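Local coordinates for protein malate oxidoreductase (Thermotoga maritima, PDB 1VL6) that probably catalyses the NAD-dependent oxidative decarboxylation of malate to pyruvate, as malic enzymes do, at residues T71-S76 against P133-I138. Residues are numbered along the deposited sequence; the frame is centred on the assembly and turned at random.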
loop_
_atom_site.group_PDB
_atom_site.type_symbol
_atom_site.label_atom_id
_atom_site.label_comp_id
_atom_site.label_asym_id
_atom_site.label_seq_id
_atom_site.Cartn_x
_atom_site.Cartn_y
_atom_site.Cartn_z
ATOM N N THR A 71 -14.023 -0.049 8.752
ATOM C CA THR A 71 -14.429 -0.946 7.653
ATOM C C THR A 71 -15.906 -0.881 7.378
ATOM O O THR A 71 -16.710 -0.698 8.259
ATOM C CB THR A 71 -14.019 -2.418 7.878
ATOM O OG1 THR A 71 -14.693 -2.967 9.013
ATOM C CG2 THR A 71 -12.550 -2.522 8.227
ATOM N N VAL A 72 -16.262 -1.016 6.129
ATOM C CA VAL A 72 -17.630 -0.833 5.690
ATOM C C VAL A 72 -17.941 -1.964 4.679
ATOM O O VAL A 72 -17.115 -2.290 3.825
ATOM C CB VAL A 72 -17.795 0.598 5.122
ATOM C CG1 VAL A 72 -18.995 0.725 4.133
ATOM C CG2 VAL A 72 -17.900 1.590 6.282
ATOM N N ALA A 73 -19.105 -2.606 4.831
ATOM C CA ALA A 73 -19.529 -3.602 3.871
ATOM C C ALA A 73 -20.341 -2.910 2.801
ATOM O O ALA A 73 -21.206 -2.125 3.115
ATOM C CB ALA A 73 -20.351 -4.646 4.551
ATOM N N VAL A 74 -20.026 -3.160 1.540
ATOM C CA VAL A 74 -20.818 -2.642 0.436
ATOM C C VAL A 74 -21.672 -3.816 -0.010
ATOM O O VAL A 74 -21.189 -4.764 -0.614
ATOM C CB VAL A 74 -19.948 -2.131 -0.720
ATOM C CG1 VAL A 74 -20.816 -1.600 -1.861
ATOM C CG2 VAL A 74 -18.993 -1.059 -0.230
ATOM N N VAL A 75 -22.958 -3.742 0.310
ATOM C CA VAL A 75 -23.847 -4.906 0.221
ATOM C C VAL A 75 -24.827 -4.772 -0.945
ATOM O O VAL A 75 -25.594 -3.830 -0.993
ATOM C CB VAL A 75 -24.617 -5.077 1.542
ATOM C CG1 VAL A 75 -25.628 -6.223 1.463
ATOM C CG2 VAL A 75 -23.622 -5.296 2.699
ATOM N N SER A 76 -24.805 -5.715 -1.874
ATOM C CA SER A 76 -25.832 -5.726 -2.925
ATOM C C SER A 76 -26.205 -7.134 -3.282
ATOM O O SER A 76 -25.403 -8.040 -3.083
ATOM C CB SER A 76 -25.359 -5.049 -4.213
ATOM O OG SER A 76 -26.483 -4.842 -5.072
ATOM N N PRO A 133 -20.771 -7.882 13.570
ATOM C CA PRO A 133 -19.491 -7.921 14.267
ATOM C C PRO A 133 -18.297 -7.642 13.395
ATOM O O PRO A 133 -17.234 -7.306 13.906
ATOM C CB PRO A 133 -19.415 -9.372 14.814
ATOM C CG PRO A 133 -20.794 -9.832 14.838
ATOM C CD PRO A 133 -21.425 -9.204 13.626
ATOM N N SER A 134 -18.460 -7.785 12.085
ATOM C CA SER A 134 -17.324 -7.676 11.163
ATOM C C SER A 134 -17.115 -6.290 10.551
ATOM O O SER A 134 -16.090 -6.056 9.877
ATOM C CB SER A 134 -17.479 -8.743 10.064
ATOM O OG SER A 134 -17.578 -10.039 10.666
ATOM N N PHE A 135 -18.055 -5.369 10.800
ATOM C CA PHE A 135 -18.006 -4.039 10.174
ATOM C C PHE A 135 -18.361 -2.917 11.098
ATOM O O PHE A 135 -19.088 -3.092 12.056
ATOM C CB PHE A 135 -18.936 -3.995 8.981
ATOM C CG PHE A 135 -18.588 -4.995 7.936
ATOM C CD1 PHE A 135 -17.544 -4.773 7.092
ATOM C CD2 PHE A 135 -19.287 -6.192 7.838
ATOM C CE1 PHE A 135 -17.220 -5.720 6.145
ATOM C CE2 PHE A 135 -18.966 -7.126 6.906
ATOM C CZ PHE A 135 -17.915 -6.900 6.073
ATOM N N GLY A 136 -17.845 -1.741 10.776
ATOM C CA GLY A 136 -18.234 -0.496 11.467
ATOM C C GLY A 136 -19.433 0.187 10.872
ATOM O O GLY A 136 -19.989 1.092 11.489
ATOM N N GLY A 137 -19.811 -0.246 9.662
ATOM C CA GLY A 137 -20.890 0.389 8.871
ATOM C C GLY A 137 -21.348 -0.477 7.719
ATOM O O GLY A 137 -20.612 -1.335 7.260
ATOM N N ILE A 138 -22.583 -0.284 7.276
ATOM C CA ILE A 138 -23.129 -0.992 6.135
ATOM C C ILE A 138 -23.570 -0.008 5.064
ATOM O O ILE A 138 -24.377 0.884 5.332
ATOM C CB ILE A 138 -24.348 -1.777 6.559
ATOM C CG1 ILE A 138 -24.031 -2.696 7.747
ATOM C CG2 ILE A 138 -24.898 -2.544 5.387
ATOM C CD1 ILE A 138 -23.327 -4.008 7.384
#
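Ala-73 N gives its hydrogen to Gly-137 O at 3.1 Å, in a fairly straight bond (161° at the hydrogen). The same oxygen takes a CA-H...O contact from Val-72 CA. One residue before Gly-137, Gly-136 N donates to Thr-71 O at 3.0 Å, more bent at 143°. Thr-71 OG1 adds a weak bond to Ser-134 O, 3.5 Å long, while the hydroxyl of Ser-134 itself is taken by the backbone N of Cys-115 in the second subunit. The Ala-73 bond belongs to the parallel pairing of strands 71-76 and 137-140, the two inner strands of the four-stranded sheet in the malic enzyme N-terminal region; the other two tie in the turn that leads into 137-140. The chain between them makes helix 89-107, strand 110-115 on the other side of 71-76, and helix 121-130. On the sheet face that carries Ala-73 and Ile-138, Phe-135 lays its ring flat over the alanine methyl: Ala-73 CB sits 3.5 Å from the ring centroid, almost on the normal, a CH-pi contact. With CG anti to the carbonyl carbon (chi1 -60°), the ring folds back over strand 71-76, and it also meets Phe-112 of the second subunit. A serine at Phe-135 would probably leave the Ala-73 methyl without its aromatic cover and that Phe-112 without its ring partner. Farther along, Ile-138 CG2 meets Val-75 CG2 at 4.1 Å.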